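Local coordinates for protein adhesin LabA (Helicobacter pylori, PDB 6GMM) that probably binds LacdiNAc-type sugars as a lectin-like adhesin, which would help the bacterium attach to the gastric mucosa, at residues 327-331 with 332-336; 282-285 with 286-289; 200-204 with 205-209; 359-362 with 363-367. All blocks are in the same frame, centred on the assembly; numbering follows the deposited sequence.

Contact 1 (327-331 with 332-336); sequences HEVQN and GHLRG
Glu328 and His333 meet where a short helix ends, joined both through their side chains and through the backbone. The imidazole of His333 can be followed outward from its root. CB packs 3.3 Å from the carbonyl O of Glu328, the same oxygen that accepts the backbone N of His333 at 2.9 Å. With CG anti to its own carbonyl carbon (chi1 -64°), the ring turns back toward the helix, and ND1 donates to Glu328 OE1 over 3.3 Å. This bond is long; it lies in the plane of the ring but reaches the oxygen from above the carboxylate, the two planes standing 66° apart. CD2 lies 3.8 Å from Asn331 O, which stands well out of the ring plane on the face that Asn331 CB covers. NE2, the far ring nitrogen, has that CB 4.4 Å away.

Gly332 takes a positive phi and gives its N to Val329 O at 2.9 Å, which with the His333 bond makes a Schellman motif. Asn331 ND2 and Asn331 N both reach His327 O, from opposite faces of its plane. Outside the turn, Val329 CG1 touches Leu334 CD2 at 3.8 Å. Helix 327-330 thus closes at the protein surface, where Trp347 stacks on the His333 ring and Glu328 OE2 accepts from the backbone N of Ser103, in the loop between strands 96-98 and 111-113; the chain leads on toward helix 354-366.

Contact 2 (282-285 with 286-289); sequences KDAN and FAQS
Asp283 meets Phe286 through its backbone: its carbonyl O lies 3.2 Å from Phe286 CE2, at the ring edge and near the ring plane, so that an aromatic C-H faces a carbonyl oxygen. The carboxylate of Asp283 turns elsewhere, OD2 accepting from the backbone N of Asn279. Next, Ala284 opens a type I beta turn that closes at Ala287, whose N donates to Ala284 O at 3.0 Å. The methyls of these two alanines come within 4.3 Å of each other, and Ala284 CA lies obliquely by the Phe286 ring. Asn285 and Phe286 fill the two central positions of the turn. The carbonyl O of Asn285 accepts from a water at 2.9 Å, and the same water receives the N-H of Ser289 at 2.8 Å, thereby bridging the turn to the first turn of the helix. Phe286 CG stands between its backbone N and carbonyl carbon (chi1 61°), which turns the ring back so that its edge meets Asp283 O.

Together the turn and its water lead the chain from the loop after helix 239-264 into helix 287-311. Arg39 makes a cation-pi contact with Phe286, Phe278 packs against the same ring, and Ala284 and Ala287 rest on Leu385 of helix 369-386.

Contact 3 (200-204 with 205-209); sequences TTLNS and ACPWI
Ala205 gives its backbone N to Thr201 O at 3.0 Å, an i to i+4 bond of the last turn of helix 188-205. Its methyl follows closely, CB lying 3.2 Å from the same oxygen. One residue on, Cys206 N donates to Leu202 O at 2.9 Å along a more bent path, with an N-H...O angle of 137°. A turn earlier, Thr200 O takes two donors from a single residue, the backbone N of Ser204 and its hydroxyl OG, the latter at 3.0 Å. The serine achieves this with OG placed between its own N and carbonyl carbon (chi1 53°), which folds the hydroxyl back along the helix. The hydroxyls of Thr200 and Thr201 are likewise engaged, bonding to the carbonyl oxygens of Ser196 and Thr197.

Cys206 is where the helix stops: its phi turns positive, and its SG, anti to the backbone N, forms a disulfide with Cys235 of the short helix 234-237, a covalent link within the region related to the SabA adhesion domain that joins the end of helix 188-205 to the far end of the loop that follows it. The backbone of Cys206 also bonds to Tyr123, and that of Pro207 to Ala234.

Pro207 carries the chain away from the axis. Its ring CD lies 3.8 Å from Leu202 O, and the one apolar side-chain approach here is Pro207 CD to Leu202 CD2 at 4.3 Å, made by a leucine that is itself buried against helix 57-76.

Contact 4 (359-362 with 363-367); sequences TNLK and DSIAH
Leu361 O accepts two donors from the next turn of the helix, Ser364 OG at 3.0 Å and Ile365 N at 3.1 Å, both arriving from the same face of its carbonyl plane. The serine hydroxyl donates to the carbonyl three residues back, so it has an acceptor within its own helix, while the backbone N of Ser364 bonds to Asn360 O. Ser364 is buried, so this internal bond pairs a polar group where helix 354-366 is covered. Flanking it, Asp363 N meets Thr359 O at 2.9 Å, and Ala366 N donates to Lys362 O.

The backbone bonds are the i to i+4 bonds of an alpha helix, and side chains one turn apart meet in the same rhythm. Leu361 CD1 and Ile365 CD1 touch at 3.8 Å as the two side chains cross at a slant; the leucine swings its CG anti to the backbone N (chi1 171°), bringing the branch toward the isoleucine. This apolar pair faces Val308 of helix 287-311, with Gln60 and Pro57 of helix 57-76 also close to the same stretch.

On another side, Thr359 and Asp363 run alongside each other, pointing the same way, with Thr359 CG2 3.8 Å from Asp363 OD2. Beyond them, His367 returns to the helix: its ND1 and its N both donate to Asp363 O, from opposite faces of the carbonyl plane, ND1 at 2.8 Å.

How the contacts relate
Along the chain the order is contact 3, contact 2, contact 1, contact 4. Contact 1 has two neighbours, neither touching it: contact 3, with centres 26 Å and nearest atoms about 11 Å apart, and contact 4, with 25 Å and about 7 Å. Contacts 1 and 3 both mark the exit from a helix. Contact 2, where helix 287-311 begins, has its centre 54 and 52 Å from theirs. Contact 4 lies on helix 354-366, which follows helix 327-330 of contact 1 in sequence and packs against helix 287-311. Helix 57-76 touches contacts 3 and 4. In this mainly helical exodomain, contacts 1 and 3 thus lie on one side of the centre, contact 2 on the other and contact 4 between them.

Contact 1 (327-331 with 332-336)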
# COMPACT_ATOMS: atom_id res chain seq x y z
N HIS A 327 -22.02 -0.10 17.84
CA HIS A 327 -23.48 -0.07 17.87
C HIS A 327 -24.13 -0.75 16.64
O HIS A 327 -25.21 -1.31 16.79
CB HIS A 327 -24.00 1.37 18.09
CG HIS A 327 -23.52 2.02 19.36
ND1 HIS A 327 -23.51 1.32 20.58
CD2 HIS A 327 -23.08 3.28 19.59
CE1 HIS A 327 -23.06 2.18 21.48
NE2 HIS A 327 -22.80 3.37 20.94
N GLU A 328 -23.45 -0.77 15.46
CA GLU A 328 -23.93 -1.42 14.24
C GLU A 328 -24.09 -2.94 14.45
O GLU A 328 -25.14 -3.47 14.09
CB GLU A 328 -22.99 -1.15 13.05
CG GLU A 328 -23.11 0.26 12.52
CD GLU A 328 -24.30 0.51 11.62
OE1 GLU A 328 -24.50 -0.25 10.65
OE2 GLU A 328 -25.03 1.50 11.87
N VAL A 329 -23.08 -3.61 15.04
CA VAL A 329 -23.17 -5.05 15.36
C VAL A 329 -24.16 -5.29 16.50
O VAL A 329 -24.93 -6.25 16.44
CB VAL A 329 -21.81 -5.78 15.60
CG1 VAL A 329 -21.07 -6.00 14.30
CG2 VAL A 329 -20.91 -5.03 16.59
N GLN A 330 -24.16 -4.38 17.51
CA GLN A 330 -25.03 -4.42 18.69
C GLN A 330 -26.50 -4.48 18.28
O GLN A 330 -27.31 -5.17 18.92
CB GLN A 330 -24.73 -3.21 19.59
CG GLN A 330 -25.47 -3.16 20.92
CD GLN A 330 -25.31 -1.84 21.63
OE1 GLN A 330 -26.05 -0.87 21.39
NE2 GLN A 330 -24.37 -1.78 22.57
N ASN A 331 -26.84 -3.77 17.19
CA ASN A 331 -28.18 -3.73 16.63
C ASN A 331 -28.44 -4.74 15.50
O ASN A 331 -29.54 -4.77 14.94
CB ASN A 331 -28.52 -2.31 16.21
CG ASN A 331 -28.89 -1.48 17.40
OD1 ASN A 331 -29.94 -1.70 18.02
ND2 ASN A 331 -28.01 -0.57 17.81
N GLY A 332 -27.47 -5.61 15.22
CA GLY A 332 -27.63 -6.68 14.23
C GLY A 332 -27.49 -6.29 12.78
O GLY A 332 -28.00 -6.99 11.90
N HIS A 333 -26.77 -5.20 12.50
CA HIS A 333 -26.50 -4.80 11.13
C HIS A 333 -25.23 -5.51 10.64
O HIS A 333 -24.13 -5.15 11.04
CB HIS A 333 -26.34 -3.28 11.03
CG HIS A 333 -27.57 -2.51 11.39
ND1 HIS A 333 -27.58 -1.13 11.38
CD2 HIS A 333 -28.81 -2.96 11.73
CE1 HIS A 333 -28.80 -0.78 11.74
NE2 HIS A 333 -29.58 -1.84 11.96
N LEU A 334 -25.40 -6.54 9.81
CA LEU A 334 -24.31 -7.31 9.20
C LEU A 334 -24.58 -7.45 7.70
O LEU A 334 -25.59 -6.95 7.20
CB LEU A 334 -24.20 -8.72 9.84
CG LEU A 334 -23.76 -8.84 11.30
CD1 LEU A 334 -23.64 -10.29 11.70
CD2 LEU A 334 -22.45 -8.15 11.55
N ARG A 335 -23.69 -8.17 6.99
CA ARG A 335 -23.83 -8.43 5.56
C ARG A 335 -24.87 -9.53 5.31
O ARG A 335 -25.14 -10.33 6.20
CB ARG A 335 -22.47 -8.82 4.96
CG ARG A 335 -21.45 -7.70 4.98
CD ARG A 335 -20.02 -8.21 4.78
NE ARG A 335 -19.12 -7.08 4.61
CZ ARG A 335 -17.79 -7.14 4.63
NH1 ARG A 335 -17.17 -8.29 4.86
NH2 ARG A 335 -17.07 -6.04 4.43
N GLY A 336 -25.43 -9.54 4.09
CA GLY A 336 -26.40 -10.51 3.59
C GLY A 336 -27.42 -11.04 4.58
O GLY A 336 -27.23 -12.12 5.14

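Contact 2 (282-285 with 286-289)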
# COMPACT_ATOMS: atom_id res chain seq x y z
N LYS A 282 19.66 -5.67 -29.26
CA LYS A 282 18.62 -5.36 -30.25
C LYS A 282 17.25 -5.91 -29.99
O LYS A 282 16.26 -5.28 -30.36
CB LYS A 282 19.08 -5.86 -31.62
CG LYS A 282 20.36 -5.22 -32.09
CD LYS A 282 20.11 -4.33 -33.27
CE LYS A 282 19.61 -2.98 -32.88
NZ LYS A 282 18.55 -2.54 -33.81
N ASP A 283 17.17 -7.10 -29.41
CA ASP A 283 15.89 -7.77 -29.23
C ASP A 283 15.19 -7.48 -27.91
O ASP A 283 14.27 -8.22 -27.59
CB ASP A 283 16.06 -9.29 -29.43
CG ASP A 283 16.90 -9.70 -30.63
OD1 ASP A 283 16.95 -8.92 -31.61
OD2 ASP A 283 17.51 -10.79 -30.59
N ALA A 284 15.58 -6.41 -27.18
CA ALA A 284 14.99 -6.10 -25.86
C ALA A 284 14.17 -4.80 -25.79
O ALA A 284 14.06 -4.19 -24.71
CB ALA A 284 16.09 -6.09 -24.80
N ASN A 285 13.49 -4.44 -26.89
CA ASN A 285 12.66 -3.24 -26.95
C ASN A 285 11.45 -3.32 -26.00
O ASN A 285 10.90 -2.27 -25.65
CB ASN A 285 12.26 -2.90 -28.41
CG ASN A 285 11.51 -3.98 -29.18
OD1 ASN A 285 11.02 -4.98 -28.62
ND2 ASN A 285 11.35 -3.77 -30.50
N PHE A 286 11.10 -4.54 -25.51
CA PHE A 286 10.00 -4.82 -24.55
C PHE A 286 10.41 -4.55 -23.10
O PHE A 286 9.56 -4.53 -22.21
CB PHE A 286 9.56 -6.31 -24.65
CG PHE A 286 10.65 -7.32 -24.33
CD1 PHE A 286 10.91 -7.71 -23.02
CD2 PHE A 286 11.44 -7.86 -25.34
CE1 PHE A 286 11.96 -8.59 -22.72
CE2 PHE A 286 12.46 -8.77 -25.05
CZ PHE A 286 12.73 -9.11 -23.74
N ALA A 287 11.72 -4.45 -22.85
CA ALA A 287 12.30 -4.31 -21.52
C ALA A 287 11.83 -3.10 -20.71
O ALA A 287 11.72 -3.21 -19.50
CB ALA A 287 13.82 -4.31 -21.60
N GLN A 288 11.61 -1.95 -21.37
CA GLN A 288 11.18 -0.71 -20.72
C GLN A 288 9.85 -0.86 -19.98
O GLN A 288 9.78 -0.52 -18.80
CB GLN A 288 11.10 0.45 -21.72
CG GLN A 288 11.62 1.75 -21.15
CD GLN A 288 13.10 1.89 -21.35
OE1 GLN A 288 13.57 2.33 -22.41
NE2 GLN A 288 13.88 1.52 -20.34
N SER A 289 8.81 -1.39 -20.67
CA SER A 289 7.49 -1.63 -20.08
C SER A 289 7.58 -2.79 -19.06
O SER A 289 6.88 -2.79 -18.06
CB SER A 289 6.47 -1.94 -21.17
OG SER A 289 6.86 -3.07 -21.93
O HOH W 1 9.09 -1.69 -23.47

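Contact 3 (200-204 with 205-209)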
# COMPACT_ATOMS: atom_id res chain seq x y z
N THR A 200 -10.93 13.92 6.83
CA THR A 200 -10.53 15.33 6.67
C THR A 200 -11.58 16.26 7.28
O THR A 200 -11.20 17.10 8.10
CB THR A 200 -10.15 15.65 5.23
OG1 THR A 200 -9.20 14.67 4.79
CG2 THR A 200 -9.53 17.03 5.09
N THR A 201 -12.91 16.05 6.94
CA THR A 201 -14.00 16.90 7.48
C THR A 201 -14.07 16.77 9.01
O THR A 201 -14.17 17.79 9.69
CB THR A 201 -15.35 16.67 6.77
OG1 THR A 201 -15.14 16.58 5.35
CG2 THR A 201 -16.31 17.78 7.03
N LEU A 202 -13.98 15.52 9.54
CA LEU A 202 -14.00 15.25 10.98
C LEU A 202 -12.88 16.00 11.69
O LEU A 202 -13.11 16.65 12.70
CB LEU A 202 -13.80 13.75 11.25
CG LEU A 202 -14.72 13.01 12.23
CD1 LEU A 202 -14.07 11.73 12.72
CD2 LEU A 202 -15.16 13.88 13.45
N ASN A 203 -11.67 15.89 11.15
CA ASN A 203 -10.47 16.46 11.73
C ASN A 203 -10.48 17.98 11.76
O ASN A 203 -10.16 18.53 12.82
CB ASN A 203 -9.23 15.92 11.02
CG ASN A 203 -7.94 16.30 11.69
OD1 ASN A 203 -7.68 15.99 12.87
ND2 ASN A 203 -7.10 17.00 10.95
N SER A 204 -10.83 18.65 10.64
CA SER A 204 -10.86 20.13 10.56
C SER A 204 -12.04 20.76 11.32
O SER A 204 -11.85 21.76 12.03
CB SER A 204 -10.80 20.61 9.11
OG SER A 204 -11.80 20.01 8.31
N ALA A 205 -13.26 20.17 11.20
CA ALA A 205 -14.42 20.66 11.94
C ALA A 205 -14.16 20.46 13.43
O ALA A 205 -14.51 21.32 14.24
CB ALA A 205 -15.67 19.91 11.51
N CYS A 206 -13.44 19.37 13.79
CA CYS A 206 -13.04 19.02 15.16
C CYS A 206 -14.16 19.34 16.19
O CYS A 206 -13.93 20.13 17.11
CB CYS A 206 -11.74 19.72 15.52
SG CYS A 206 -11.17 19.38 17.21
N PRO A 207 -15.38 18.77 16.06
CA PRO A 207 -16.45 19.10 17.02
C PRO A 207 -16.14 18.58 18.43
O PRO A 207 -15.20 17.81 18.59
CB PRO A 207 -17.67 18.39 16.41
CG PRO A 207 -17.06 17.22 15.70
CD PRO A 207 -15.86 17.81 15.05
N TRP A 208 -16.92 19.00 19.43
CA TRP A 208 -16.74 18.55 20.80
C TRP A 208 -17.35 17.17 20.96
O TRP A 208 -18.19 16.78 20.17
CB TRP A 208 -17.40 19.55 21.76
CG TRP A 208 -17.25 19.27 23.23
CD1 TRP A 208 -18.24 18.90 24.09
CD2 TRP A 208 -16.08 19.50 24.03
NE1 TRP A 208 -17.77 18.89 25.39
CE2 TRP A 208 -16.44 19.24 25.38
CE3 TRP A 208 -14.76 19.89 23.75
CZ2 TRP A 208 -15.52 19.32 26.44
CZ3 TRP A 208 -13.86 20.01 24.80
CH2 TRP A 208 -14.23 19.71 26.13
N ILE A 209 -16.86 16.39 21.93
CA ILE A 209 -17.40 15.06 22.23
C ILE A 209 -18.14 15.24 23.54
O ILE A 209 -17.59 15.88 24.45
CB ILE A 209 -16.27 13.97 22.30
CG1 ILE A 209 -15.52 13.78 20.93
CG2 ILE A 209 -16.81 12.63 22.83
CD1 ILE A 209 -16.39 13.33 19.69

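Contact 4 (359-362 with 363-367)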
# COMPACT_ATOMS: atom_id res chain seq x y z
N THR A 359 -6.64 -8.96 9.11
CA THR A 359 -6.21 -10.35 9.03
C THR A 359 -6.09 -10.75 7.57
O THR A 359 -5.03 -11.23 7.18
CB THR A 359 -7.15 -11.26 9.83
OG1 THR A 359 -7.04 -10.90 11.20
CG2 THR A 359 -6.81 -12.75 9.67
N ASN A 360 -7.14 -10.51 6.75
CA ASN A 360 -7.13 -10.85 5.31
C ASN A 360 -6.06 -10.11 4.53
O ASN A 360 -5.51 -10.69 3.61
CB ASN A 360 -8.51 -10.64 4.69
CG ASN A 360 -9.53 -11.62 5.22
OD1 ASN A 360 -9.21 -12.53 5.99
ND2 ASN A 360 -10.78 -11.44 4.82
N LEU A 361 -5.71 -8.88 4.93
CA LEU A 361 -4.64 -8.12 4.28
C LEU A 361 -3.26 -8.69 4.64
O LEU A 361 -2.45 -8.93 3.73
CB LEU A 361 -4.75 -6.62 4.62
CG LEU A 361 -3.59 -5.69 4.21
CD1 LEU A 361 -3.37 -5.65 2.69
CD2 LEU A 361 -3.84 -4.30 4.69
N LYS A 362 -3.01 -8.94 5.94
CA LYS A 362 -1.72 -9.52 6.36
C LYS A 362 -1.52 -10.90 5.72
O LYS A 362 -0.42 -11.18 5.19
CB LYS A 362 -1.57 -9.58 7.89
CG LYS A 362 -1.62 -8.21 8.61
CD LYS A 362 -0.90 -8.19 9.99
CE LYS A 362 -1.50 -9.04 11.09
NZ LYS A 362 -2.67 -8.39 11.73
N ASP A 363 -2.59 -11.74 5.72
CA ASP A 363 -2.58 -13.08 5.10
C ASP A 363 -2.29 -13.00 3.60
O ASP A 363 -1.51 -13.81 3.12
CB ASP A 363 -3.90 -13.83 5.35
CG ASP A 363 -4.11 -14.34 6.78
OD1 ASP A 363 -3.22 -14.10 7.64
OD2 ASP A 363 -5.16 -14.98 7.04
N SER A 364 -2.88 -12.01 2.88
CA SER A 364 -2.68 -11.84 1.44
C SER A 364 -1.25 -11.45 1.11
O SER A 364 -0.74 -11.86 0.08
CB SER A 364 -3.66 -10.83 0.86
OG SER A 364 -3.11 -9.51 0.87
N ILE A 365 -0.61 -10.64 1.98
CA ILE A 365 0.79 -10.21 1.82
C ILE A 365 1.72 -11.42 2.04
O ILE A 365 2.59 -11.68 1.21
CB ILE A 365 1.11 -9.00 2.73
CG1 ILE A 365 0.29 -7.77 2.27
CG2 ILE A 365 2.62 -8.69 2.76
CD1 ILE A 365 0.24 -6.60 3.26
N ALA A 366 1.49 -12.18 3.13
CA ALA A 366 2.26 -13.40 3.42
C ALA A 366 2.14 -14.43 2.29
O ALA A 366 3.15 -15.01 1.90
CB ALA A 366 1.79 -14.01 4.73
N HIS A 367 0.93 -14.61 1.72
CA HIS A 367 0.71 -15.55 0.62
C HIS A 367 1.31 -15.04 -0.68
O HIS A 367 1.43 -15.81 -1.62
CB HIS A 367 -0.77 -15.89 0.44
CG HIS A 367 -1.27 -16.90 1.43
ND1 HIS A 367 -2.01 -16.51 2.55
CD2 HIS A 367 -1.15 -18.25 1.43
CE1 HIS A 367 -2.31 -17.63 3.19
NE2 HIS A 367 -1.81 -18.71 2.55